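Local coordinates for hypothetical protein yqeU (PDB 1VHK), which probably methylates N3 of one specific uridine in 16S rRNA of the assembled 30S subunit, with S-adenosyl-L-methionine as methyl donor, at residues A[34-46]-A[51-63]. Numbering follows the deposited sequence.
Sequences VMRMNEGDQIICC and FEAKCELQSVSKD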
# COMPACT_ATOMS: atom_id res chain seq x y z
N VAL A 34 8.97 5.95 27.22
CA VAL A 34 9.07 6.49 25.88
C VAL A 34 8.13 7.64 25.59
O VAL A 34 8.57 8.70 25.11
CB VAL A 34 8.88 5.40 24.80
CG1 VAL A 34 8.91 6.01 23.40
CG2 VAL A 34 9.94 4.32 24.93
N MSE A 35 6.84 7.48 25.82
CA MSE A 35 5.87 8.55 25.55
C MSE A 35 5.68 9.49 26.74
O MSE A 35 5.34 10.65 26.57
CB MSE A 35 4.53 7.91 25.18
CG MSE A 35 4.62 6.95 24.01
SE MSE A 35 4.78 7.85 22.33
CE MSE A 35 3.41 9.16 22.47
N ARG A 36 5.92 9.01 27.94
CA ARG A 36 5.76 9.69 29.20
C ARG A 36 4.37 10.25 29.42
O ARG A 36 4.15 11.43 29.65
CB ARG A 36 6.86 10.72 29.48
CG ARG A 36 8.03 10.09 30.25
CD ARG A 36 9.11 11.11 30.60
NE ARG A 36 10.30 10.40 31.11
CZ ARG A 36 10.34 9.84 32.33
NH1 ARG A 36 11.44 9.21 32.74
NH2 ARG A 36 9.28 9.90 33.12
N MSE A 37 3.37 9.36 29.44
CA MSE A 37 1.99 9.74 29.64
C MSE A 37 1.60 9.79 31.11
O MSE A 37 2.13 9.09 31.96
CB MSE A 37 1.07 8.76 28.88
CG MSE A 37 1.20 8.93 27.37
SE MSE A 37 0.07 7.76 26.37
CE MSE A 37 -1.60 8.64 26.50
N ASN A 38 0.62 10.66 31.41
CA ASN A 38 0.16 10.84 32.77
C ASN A 38 -1.29 10.41 32.93
O ASN A 38 -2.02 10.26 31.96
CB ASN A 38 0.28 12.32 33.19
CG ASN A 38 1.66 12.89 32.92
OD1 ASN A 38 2.65 12.46 33.52
ND2 ASN A 38 1.72 13.83 31.98
N GLU A 39 -1.69 10.23 34.20
CA GLU A 39 -3.08 9.90 34.49
C GLU A 39 -3.97 10.97 33.85
O GLU A 39 -3.64 12.15 33.85
CB GLU A 39 -3.34 9.79 35.98
CG GLU A 39 -2.67 10.85 36.83
CD GLU A 39 -3.39 12.18 36.80
OE1 GLU A 39 -4.62 12.20 37.04
OE2 GLU A 39 -2.73 13.21 36.53
N GLY A 40 -5.05 10.52 33.22
CA GLY A 40 -5.96 11.41 32.53
C GLY A 40 -5.72 11.34 31.02
O GLY A 40 -6.54 11.79 30.23
N ASP A 41 -4.56 10.82 30.63
CA ASP A 41 -4.24 10.67 29.22
C ASP A 41 -5.07 9.53 28.62
O ASP A 41 -5.40 8.57 29.31
CB ASP A 41 -2.75 10.41 29.02
CG ASP A 41 -1.89 11.65 29.10
OD1 ASP A 41 -0.65 11.50 29.20
OD2 ASP A 41 -2.43 12.77 29.06
N GLN A 42 -5.34 9.65 27.34
CA GLN A 42 -6.14 8.71 26.58
C GLN A 42 -5.37 7.91 25.54
O GLN A 42 -4.50 8.45 24.86
CB GLN A 42 -7.25 9.53 25.87
CG GLN A 42 -8.25 10.15 26.85
CD GLN A 42 -9.50 10.61 26.11
OE1 GLN A 42 -9.42 10.88 24.91
NE2 GLN A 42 -10.64 10.67 26.80
N ILE A 43 -5.67 6.62 25.44
CA ILE A 43 -5.08 5.72 24.47
C ILE A 43 -6.18 4.86 23.83
O ILE A 43 -7.35 4.86 24.20
CB ILE A 43 -4.02 4.72 24.98
CG1 ILE A 43 -4.61 3.76 25.99
CG2 ILE A 43 -2.77 5.43 25.50
CD1 ILE A 43 -3.68 2.97 26.86
N ILE A 44 -5.76 4.14 22.81
CA ILE A 44 -6.61 3.21 22.09
C ILE A 44 -6.05 1.80 22.33
O ILE A 44 -4.84 1.55 22.21
CB ILE A 44 -6.66 3.51 20.59
CG1 ILE A 44 -6.90 5.00 20.32
CG2 ILE A 44 -7.75 2.67 19.92
CD1 ILE A 44 -8.31 5.47 20.50
N CYS A 45 -6.93 0.92 22.77
CA CYS A 45 -6.59 -0.45 23.05
C CYS A 45 -7.53 -1.39 22.26
O CYS A 45 -8.73 -1.16 22.12
CB CYS A 45 -6.66 -0.79 24.53
SG CYS A 45 -5.41 -0.01 25.56
N CYS A 46 -6.90 -2.44 21.78
CA CYS A 46 -7.55 -3.50 21.03
C CYS A 46 -7.31 -4.82 21.76
O CYS A 46 -6.14 -5.12 21.97
CB CYS A 46 -6.93 -3.56 19.61
SG CYS A 46 -7.92 -4.61 18.48
N PHE A 51 -11.44 -6.58 19.69
CA PHE A 51 -12.30 -5.49 20.13
C PHE A 51 -11.56 -4.23 20.55
O PHE A 51 -10.69 -4.24 21.42
CB PHE A 51 -13.19 -6.02 21.27
CG PHE A 51 -14.20 -7.01 20.77
CD1 PHE A 51 -13.98 -8.37 20.88
CD2 PHE A 51 -15.36 -6.58 20.16
CE1 PHE A 51 -14.90 -9.28 20.41
CE2 PHE A 51 -16.29 -7.48 19.67
CZ PHE A 51 -16.05 -8.84 19.78
N GLU A 52 -11.89 -3.08 19.97
CA GLU A 52 -11.27 -1.80 20.19
C GLU A 52 -11.94 -0.92 21.25
O GLU A 52 -13.09 -0.51 21.15
CB GLU A 52 -11.26 -0.99 18.86
CG GLU A 52 -10.49 0.32 18.97
CD GLU A 52 -10.33 1.07 17.66
OE1 GLU A 52 -9.25 0.93 17.04
OE2 GLU A 52 -11.25 1.82 17.27
N ALA A 53 -11.11 -0.38 22.16
CA ALA A 53 -11.65 0.55 23.14
C ALA A 53 -10.88 1.85 23.27
O ALA A 53 -9.67 1.99 23.10
CB ALA A 53 -11.68 -0.14 24.52
N LYS A 54 -11.61 2.91 23.66
CA LYS A 54 -10.95 4.16 24.02
C LYS A 54 -10.75 4.11 25.56
O LYS A 54 -11.68 3.83 26.33
CB LYS A 54 -11.71 5.38 23.61
CG LYS A 54 -10.89 6.64 23.52
CD LYS A 54 -11.61 7.70 22.70
CE LYS A 54 -12.15 7.14 21.40
NZ LYS A 54 -11.39 7.61 20.20
N CYS A 55 -9.48 4.18 25.96
CA CYS A 55 -9.15 4.09 27.37
C CYS A 55 -8.53 5.38 27.91
O CYS A 55 -7.89 6.13 27.19
CB CYS A 55 -8.22 2.92 27.65
SG CYS A 55 -8.75 1.34 26.97
N GLU A 56 -8.72 5.55 29.21
CA GLU A 56 -8.19 6.66 29.99
C GLU A 56 -7.20 6.14 31.03
O GLU A 56 -7.47 5.19 31.76
CB GLU A 56 -9.34 7.42 30.66
CG GLU A 56 -9.06 8.82 31.11
CD GLU A 56 -10.25 9.74 31.24
OE1 GLU A 56 -10.70 10.33 30.24
OE2 GLU A 56 -10.74 9.97 32.38
N LEU A 57 -5.99 6.70 31.06
CA LEU A 57 -5.02 6.26 32.06
C LEU A 57 -5.44 6.77 33.45
O LEU A 57 -5.48 7.95 33.73
CB LEU A 57 -3.61 6.64 31.72
CG LEU A 57 -2.85 5.87 30.64
CD1 LEU A 57 -3.36 4.43 30.51
CD2 LEU A 57 -2.89 6.59 29.31
N GLN A 58 -5.87 5.82 34.26
CA GLN A 58 -6.30 6.04 35.63
C GLN A 58 -5.06 5.98 36.53
O GLN A 58 -4.83 6.86 37.35
CB GLN A 58 -7.31 4.96 36.03
CG GLN A 58 -7.68 4.96 37.50
CD GLN A 58 -9.08 4.45 37.77
OE1 GLN A 58 -9.45 4.16 38.92
NE2 GLN A 58 -9.88 4.34 36.71
N SER A 59 -4.20 5.00 36.24
CA SER A 59 -2.97 4.86 37.03
C SER A 59 -1.76 4.62 36.16
O SER A 59 -1.82 3.86 35.18
CB SER A 59 -3.14 3.74 38.05
OG SER A 59 -1.90 3.26 38.50
N VAL A 60 -0.67 5.33 36.44
CA VAL A 60 0.57 5.19 35.68
C VAL A 60 1.78 5.03 36.60
O VAL A 60 2.23 5.96 37.26
CB VAL A 60 0.81 6.32 34.67
CG1 VAL A 60 -0.17 6.24 33.50
CG2 VAL A 60 0.74 7.69 35.32
N SER A 61 2.31 3.81 36.64
CA SER A 61 3.46 3.48 37.47
C SER A 61 4.69 3.22 36.61
O SER A 61 4.76 3.66 35.46
CB SER A 61 3.12 2.32 38.39
OG SER A 61 4.03 1.24 38.31
N LYS A 62 5.69 2.55 37.15
CA LYS A 62 6.93 2.29 36.42
C LYS A 62 6.92 0.91 35.78
O LYS A 62 7.78 0.57 34.96
CB LYS A 62 8.13 2.44 37.36
CG LYS A 62 9.49 2.38 36.71
CD LYS A 62 9.59 3.31 35.50
CE LYS A 62 9.46 4.77 35.91
NZ LYS A 62 9.05 5.63 34.77
N ASP A 63 5.92 0.10 36.12
CA ASP A 63 5.86 -1.25 35.57
C ASP A 63 4.42 -1.71 35.42
O ASP A 63 4.12 -2.82 34.98
CB ASP A 63 6.62 -2.20 36.50
CG ASP A 63 6.14 -2.15 37.93
OD1 ASP A 63 6.71 -2.90 38.76
OD2 ASP A 63 5.20 -1.39 38.24
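M37, a selenomethionine just past helix 26-35, lays its terminal CE against CD2 of L57 at 3.7 Å, the two side chains crossing at about a right angle, while V60 CG2 packs on the backbone of M37 to E39. From N38 to D41 the chain makes a type II turn, pinned by D41, whose OD1 takes the N38 N-H from above the carboxylate plane. G40, at positive phi where a side chain would strike the preceding carbonyl, gives its N-H to L57 O (2.7 Å), and D41 O accepts from L57 N. Q42 reaches E56 on one face of the sheet: NE2 to OE1 is a weak bond of 3.5 Å, amide and carboxylate nearly coplanar. I43 faces the other way. With CG1 between N and the carbonyl carbon (chi1 63°), its CD1 meets L57 CD1 at 3.9 Å, and its backbone exchanges two hydrogen bonds with C55. I44 returns to the face of Q42, its branches divided: CD1 runs beside K54, 3.8 Å from NZ, and CG2 lies against the stem and carboxylate of E52, which is held by R5 and R77 through salt bridges. Cutting I44 back to an alanine removes both branches and would probably leave K54 and the E52 stem without this apolar neighbour. C45 pairs with A53 through two backbone bonds and places SG 3.9 Å from C55 SG. C46, opposite E52, completes an antiparallel beta hairpin, strands 42-46 and 52-57 at 153°, flanked by strands 5-7 and 64-72 in the mixed sheet of the PUA domain.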